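Local coordinates for protein FkbI (Streptomyces hygroscopicus, PDB 1R2J) that probably oxidises an acyl carrier protein-bound intermediate with the help of FAD, on the route to the methoxymalonyl extender unit of the polyketide FK520, at residues A[142-147]-A[189-194]. Residues are numbered along the deposited sequence; the frame is centred on the assembly and turned at random.
With FAD (flavin-adenine dinucleotide), chain B.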
ATOM      1  N   TRP A 142       9.889   7.616  -5.144  1.00 21.33           N
ATOM      2  CA  TRP A 142       9.357   6.780  -4.074  1.00 22.54           C
ATOM      3  C   TRP A 142       8.462   5.612  -4.456  1.00 24.29           C
ATOM      4  O   TRP A 142       7.605   5.221  -3.670  1.00 27.78           O
ATOM      5  CB  TRP A 142       8.587   7.652  -3.086  1.00 20.72           C
ATOM      6  CG  TRP A 142       9.450   8.315  -2.102  1.00 21.24           C
ATOM      7  CD1 TRP A 142      10.039   9.540  -2.212  1.00 20.81           C
ATOM      8  CD2 TRP A 142       9.847   7.787  -0.838  1.00 20.10           C
ATOM      9  NE1 TRP A 142      10.779   9.810  -1.088  1.00 19.74           N
ATOM     10  CE2 TRP A 142      10.678   8.749  -0.226  1.00 22.01           C
ATOM     11  CE3 TRP A 142       9.581   6.591  -0.160  1.00 21.08           C
ATOM     12  CZ2 TRP A 142      11.247   8.553   1.036  1.00 21.54           C
ATOM     13  CZ3 TRP A 142      10.146   6.396   1.094  1.00 22.16           C
ATOM     14  CH2 TRP A 142      10.970   7.376   1.679  1.00 22.85           C
ATOM     15  N   THR A 143       8.654   5.039  -5.637  1.00 24.28           N
ATOM     16  CA  THR A 143       7.820   3.922  -6.066  1.00 23.94           C
ATOM     17  C   THR A 143       7.995   2.695  -5.175  1.00 24.17           C
ATOM     18  O   THR A 143       9.070   2.097  -5.130  1.00 24.99           O
ATOM     19  CB  THR A 143       8.138   3.533  -7.516  1.00 22.42           C
ATOM     20  OG1 THR A 143       8.191   4.720  -8.315  1.00 21.84           O
ATOM     21  CG2 THR A 143       7.057   2.618  -8.070  1.00 23.89           C
ATOM     22  N   THR A 144       6.931   2.319  -4.470  1.00 23.73           N
ATOM     23  CA  THR A 144       6.973   1.163  -3.578  1.00 23.41           C
ATOM     24  C   THR A 144       7.177  -0.164  -4.305  1.00 24.30           C
ATOM     25  O   THR A 144       6.568  -0.410  -5.346  1.00 24.09           O
ATOM     26  CB  THR A 144       5.676   1.048  -2.754  1.00 23.69           C
ATOM     27  OG1 THR A 144       5.538   2.200  -1.916  1.00 21.06           O
ATOM     28  CG2 THR A 144       5.711  -0.209  -1.887  1.00 20.76           C
ATOM     29  N   ALA A 145       8.033  -1.012  -3.733  1.00 24.21           N
ATOM     30  CA  ALA A 145       8.342  -2.334  -4.275  1.00 25.54           C
ATOM     31  C   ALA A 145       9.049  -2.311  -5.634  1.00 26.60           C
ATOM     32  O   ALA A 145       9.320  -3.366  -6.215  1.00 26.82           O
ATOM     33  CB  ALA A 145       7.062  -3.161  -4.373  1.00 24.68           C
ATOM     34  N   ALA A 146       9.350  -1.120  -6.142  1.00 27.19           N
ATOM     35  CA  ALA A 146      10.010  -1.007  -7.442  1.00 27.63           C
ATOM     36  C   ALA A 146      11.336  -1.771  -7.510  1.00 28.02           C
ATOM     37  O   ALA A 146      11.720  -2.267  -8.566  1.00 28.76           O
ATOM     38  CB  ALA A 146      10.237   0.464  -7.790  1.00 26.89           C
ATOM     39  N   ALA A 147      12.033  -1.870  -6.383  1.00 27.80           N
ATOM     40  CA  ALA A 147      13.314  -2.571  -6.346  1.00 27.53           C
ATOM     41  C   ALA A 147      13.153  -4.077  -6.541  1.00 27.42           C
ATOM     42  O   ALA A 147      14.136  -4.784  -6.754  1.00 24.78           O
ATOM     43  CB  ALA A 147      14.024  -2.290  -5.021  1.00 27.49           C
ATOM     44  N   ALA A 189      10.327  -2.129   2.131  1.00 24.77           N
ATOM     45  CA  ALA A 189       9.368  -2.157   1.032  1.00 24.04           C
ATOM     46  C   ALA A 189       9.963  -1.962  -0.362  1.00 24.76           C
ATOM     47  O   ALA A 189       9.235  -1.990  -1.357  1.00 23.84           O
ATOM     48  CB  ALA A 189       8.281  -1.128   1.275  1.00 24.14           C
ATOM     49  N   GLY A 190      11.272  -1.750  -0.433  1.00 25.02           N
ATOM     50  CA  GLY A 190      11.922  -1.576  -1.721  1.00 25.83           C
ATOM     51  C   GLY A 190      11.544  -0.332  -2.508  1.00 25.90           C
ATOM     52  O   GLY A 190      11.337  -0.409  -3.717  1.00 26.70           O
ATOM     53  N   HIS A 191      11.462   0.812  -1.835  1.00 25.03           N
ATOM     54  CA  HIS A 191      11.120   2.074  -2.493  1.00 23.09           C
ATOM     55  C   HIS A 191      12.251   2.445  -3.440  1.00 23.06           C
ATOM     56  O   HIS A 191      13.417   2.227  -3.137  1.00 20.99           O
ATOM     57  CB  HIS A 191      10.975   3.194  -1.458  1.00 23.61           C
ATOM     58  CG  HIS A 191      10.138   2.820  -0.277  1.00 22.80           C
ATOM     59  ND1 HIS A 191       8.771   2.677  -0.350  1.00 24.34           N
ATOM     60  CD2 HIS A 191      10.482   2.510   0.993  1.00 21.57           C
ATOM     61  CE1 HIS A 191       8.307   2.290   0.825  1.00 22.63           C
ATOM     62  NE2 HIS A 191       9.326   2.181   1.657  1.00 24.81           N
ATOM     63  N   ALA A 192      11.914   3.014  -4.588  1.00 23.94           N
ATOM     64  CA  ALA A 192      12.945   3.412  -5.531  1.00 23.80           C
ATOM     65  C   ALA A 192      12.406   4.401  -6.547  1.00 24.16           C
ATOM     66  O   ALA A 192      11.233   4.350  -6.909  1.00 22.99           O
ATOM     67  CB  ALA A 192      13.498   2.181  -6.236  1.00 24.26           C
ATOM     68  N   ASP A 193      13.262   5.319  -6.987  1.00 25.74           N
ATOM     69  CA  ASP A 193      12.861   6.293  -7.989  1.00 26.46           C
ATOM     70  C   ASP A 193      13.036   5.604  -9.335  1.00 29.02           C
ATOM     71  O   ASP A 193      13.869   4.706  -9.476  1.00 28.15           O
ATOM     72  CB  ASP A 193      13.747   7.543  -7.939  1.00 28.04           C
ATOM     73  CG  ASP A 193      13.681   8.263  -6.598  1.00 28.41           C
ATOM     74  OD1 ASP A 193      12.632   8.189  -5.919  1.00 27.53           O
ATOM     75  OD2 ASP A 193      14.678   8.921  -6.230  1.00 29.67           O
ATOM     76  N   LEU A 194      12.254   6.025 -10.321  1.00 29.05           N
ATOM     77  CA  LEU A 194      12.334   5.440 -11.649  1.00 30.36           C
ATOM     78  C   LEU A 194      12.846   6.461 -12.662  1.00 31.50           C
ATOM     79  O   LEU A 194      12.279   7.544 -12.814  1.00 31.01           O
ATOM     80  CB  LEU A 194      10.953   4.941 -12.089  1.00 30.02           C
ATOM     81  CG  LEU A 194      10.212   4.000 -11.140  1.00 30.89           C
ATOM     82  CD1 LEU A 194       8.878   3.594 -11.758  1.00 30.23           C
ATOM     83  CD2 LEU A 194      11.072   2.778 -10.853  1.00 30.64           C
TER
HETATM   84  PA  FAD B 399       3.578  17.608  -0.980  1.00 31.55           P
HETATM   85  O1A FAD B 399       2.646  16.785  -1.740  1.00 29.27           O
HETATM   86  O2A FAD B 399       4.902  18.247  -1.306  1.00 28.05           O
HETATM   87  O5B FAD B 399       3.565  17.456   0.542  1.00 31.78           O
HETATM   88  C5B FAD B 399       2.756  18.483   0.960  1.00 26.42           C
HETATM   89  C4B FAD B 399       2.458  18.628   2.412  1.00 24.70           C
HETATM   90  O4B FAD B 399       1.566  19.763   2.127  1.00 21.89           O
HETATM   91  C3B FAD B 399       1.573  17.494   2.823  1.00 24.40           C
HETATM   92  O3B FAD B 399       1.556  17.426   4.211  1.00 23.93           O
HETATM   93  C2B FAD B 399       0.268  17.817   2.268  1.00 22.23           C
HETATM   94  O2B FAD B 399      -0.935  17.260   2.859  1.00 22.98           O
HETATM   95  C1B FAD B 399       0.223  19.373   2.267  1.00 22.80           C
HETATM   96  N9A FAD B 399      -0.524  19.868   1.158  1.00 23.00           N
HETATM   97  C8A FAD B 399      -0.253  19.867  -0.237  1.00 22.53           C
HETATM   98  N7A FAD B 399      -1.173  20.403  -0.982  1.00 21.89           N
HETATM   99  C5A FAD B 399      -2.144  20.808  -0.088  1.00 22.99           C
HETATM  100  C6A FAD B 399      -3.377  21.450  -0.240  1.00 23.23           C
HETATM  101  N6A FAD B 399      -3.858  21.820  -1.435  1.00 22.24           N
HETATM  102  N1A FAD B 399      -4.119  21.713   0.895  1.00 22.18           N
HETATM  103  C2A FAD B 399      -3.664  21.356   2.119  1.00 22.09           C
HETATM  104  N3A FAD B 399      -2.448  20.715   2.377  1.00 20.71           N
HETATM  105  C4A FAD B 399      -1.770  20.496   1.146  1.00 22.79           C
HETATM  106  N1  FAD B 399       4.048   7.432  -4.851  1.00 27.81           N
HETATM  107  C2  FAD B 399       3.728   6.627  -5.946  1.00 29.57           C
HETATM  108  O2  FAD B 399       3.380   7.108  -7.041  1.00 27.98           O
HETATM  109  N3  FAD B 399       3.807   5.248  -5.817  1.00 28.64           N
HETATM  110  C4  FAD B 399       4.204   4.562  -4.641  1.00 28.35           C
HETATM  111  O4  FAD B 399       4.245   3.294  -4.634  1.00 26.77           O
HETATM  112  C4X FAD B 399       4.536   5.376  -3.581  1.00 28.10           C
HETATM  113  N5  FAD B 399       4.973   4.688  -2.369  1.00 29.92           N
HETATM  114  C5X FAD B 399       5.353   5.480  -1.265  1.00 29.96           C
HETATM  115  C6  FAD B 399       5.814   4.900  -0.053  1.00 31.03           C
HETATM  116  C7  FAD B 399       6.251   5.652   1.079  1.00 30.58           C
HETATM  117  C7M FAD B 399       6.737   4.939   2.340  1.00 31.06           C
HETATM  118  C8  FAD B 399       6.231   7.071   0.981  1.00 31.27           C
HETATM  119  C8M FAD B 399       6.696   7.998   2.090  1.00 31.24           C
HETATM  120  C9  FAD B 399       5.775   7.681  -0.160  1.00 31.59           C
HETATM  121  C9A FAD B 399       5.305   6.925  -1.296  1.00 32.09           C
HETATM  122  N10 FAD B 399       4.812   7.542  -2.561  1.00 31.44           N
HETATM  123  C10 FAD B 399       4.452   6.799  -3.692  1.00 29.90           C
HETATM  124  C1' FAD B 399       4.762   8.927  -2.366  1.00 34.82           C
HETATM  125  C2' FAD B 399       3.312   9.405  -1.787  1.00 37.60           C
HETATM  126  O2' FAD B 399       2.572   9.469  -3.040  1.00 33.75           O
HETATM  127  C3' FAD B 399       3.538  10.743  -1.354  1.00 39.99           C
HETATM  128  O3' FAD B 399       3.460  10.777   0.093  1.00 44.80           O
HETATM  129  C4' FAD B 399       2.794  12.064  -1.673  1.00 39.54           C
HETATM  130  O4' FAD B 399       2.459  12.393  -2.994  1.00 42.93           O
HETATM  131  C5' FAD B 399       3.866  12.903  -1.162  1.00 39.46           C
HETATM  132  O5' FAD B 399       4.062  14.092  -1.865  1.00 34.76           O
HETATM  133  P   FAD B 399       5.368  14.944  -1.413  1.00 34.54           P
HETATM  134  O1P FAD B 399       4.972  15.066  -2.734  1.00 35.96           O
HETATM  135  O2P FAD B 399       6.354  16.094  -1.754  1.00 38.58           O
HETATM  136  O3P FAD B 399       4.556  16.325  -1.135  1.00 32.22           O
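Side-chain torsions bring His191 and Trp142 together: chi1 sets the histidine CG beside its backbone N, anti to the carbonyl carbon (-47°), and the tryptophan CG rotated further in the same sense. Chi2, near perpendicular, turns the indole so that CZ3 lies over one face of the imidazole, displaced toward its rim, 3.8 Å from His191 CG. With the planes inclined at 52°, the two rings form an oblique pair. The indole also packs on the flavin, its CE3 lying 3.6 Å from FAD C8, while His191 CE1 approaches the C7M methyl at 3.4 Å. A hydrogen bond from His191 NE2 to the carbonyl of Cys186 fixes the far end of the imidazole; ND1 is buried with no partner in the model, although Thr144 OG1 lies at the ring edge. An alanine at His191 would probably leave a gap beside the indole and the C7M methyl, and the Cys186 carbonyl without its imidazole mate.

Thr144 bonds the flavin twice: its N donates to FAD O4 (162° at the hydrogen), and OG1 donates to N5 at 2.6 Å. The backbone behind it is held across the segments. Thr143 and Ala192 form an antiparallel hydrogen-bonded pair, in which Ala192 N reaches Thr143 O at 3.0 Å while the return bond is weak. Trp142 N meets Asp193 OD1 at 2.9 Å, nearly in line with the C-O bond. Beyond the type II turn of Thr143 to Ala146, Ala147 N donates to Gly190 O at 3.1 Å, nearly straight. Ala146 CB packs on Ala192 CB and Leu194 CD2. The end of strand 133-143, the turn after it and the loop leading into strand 192-196 form part of the isoalloxazine site in the beta domain of the acyl-CoA dehydrogenase fold, with strand 192-196 pairing behind.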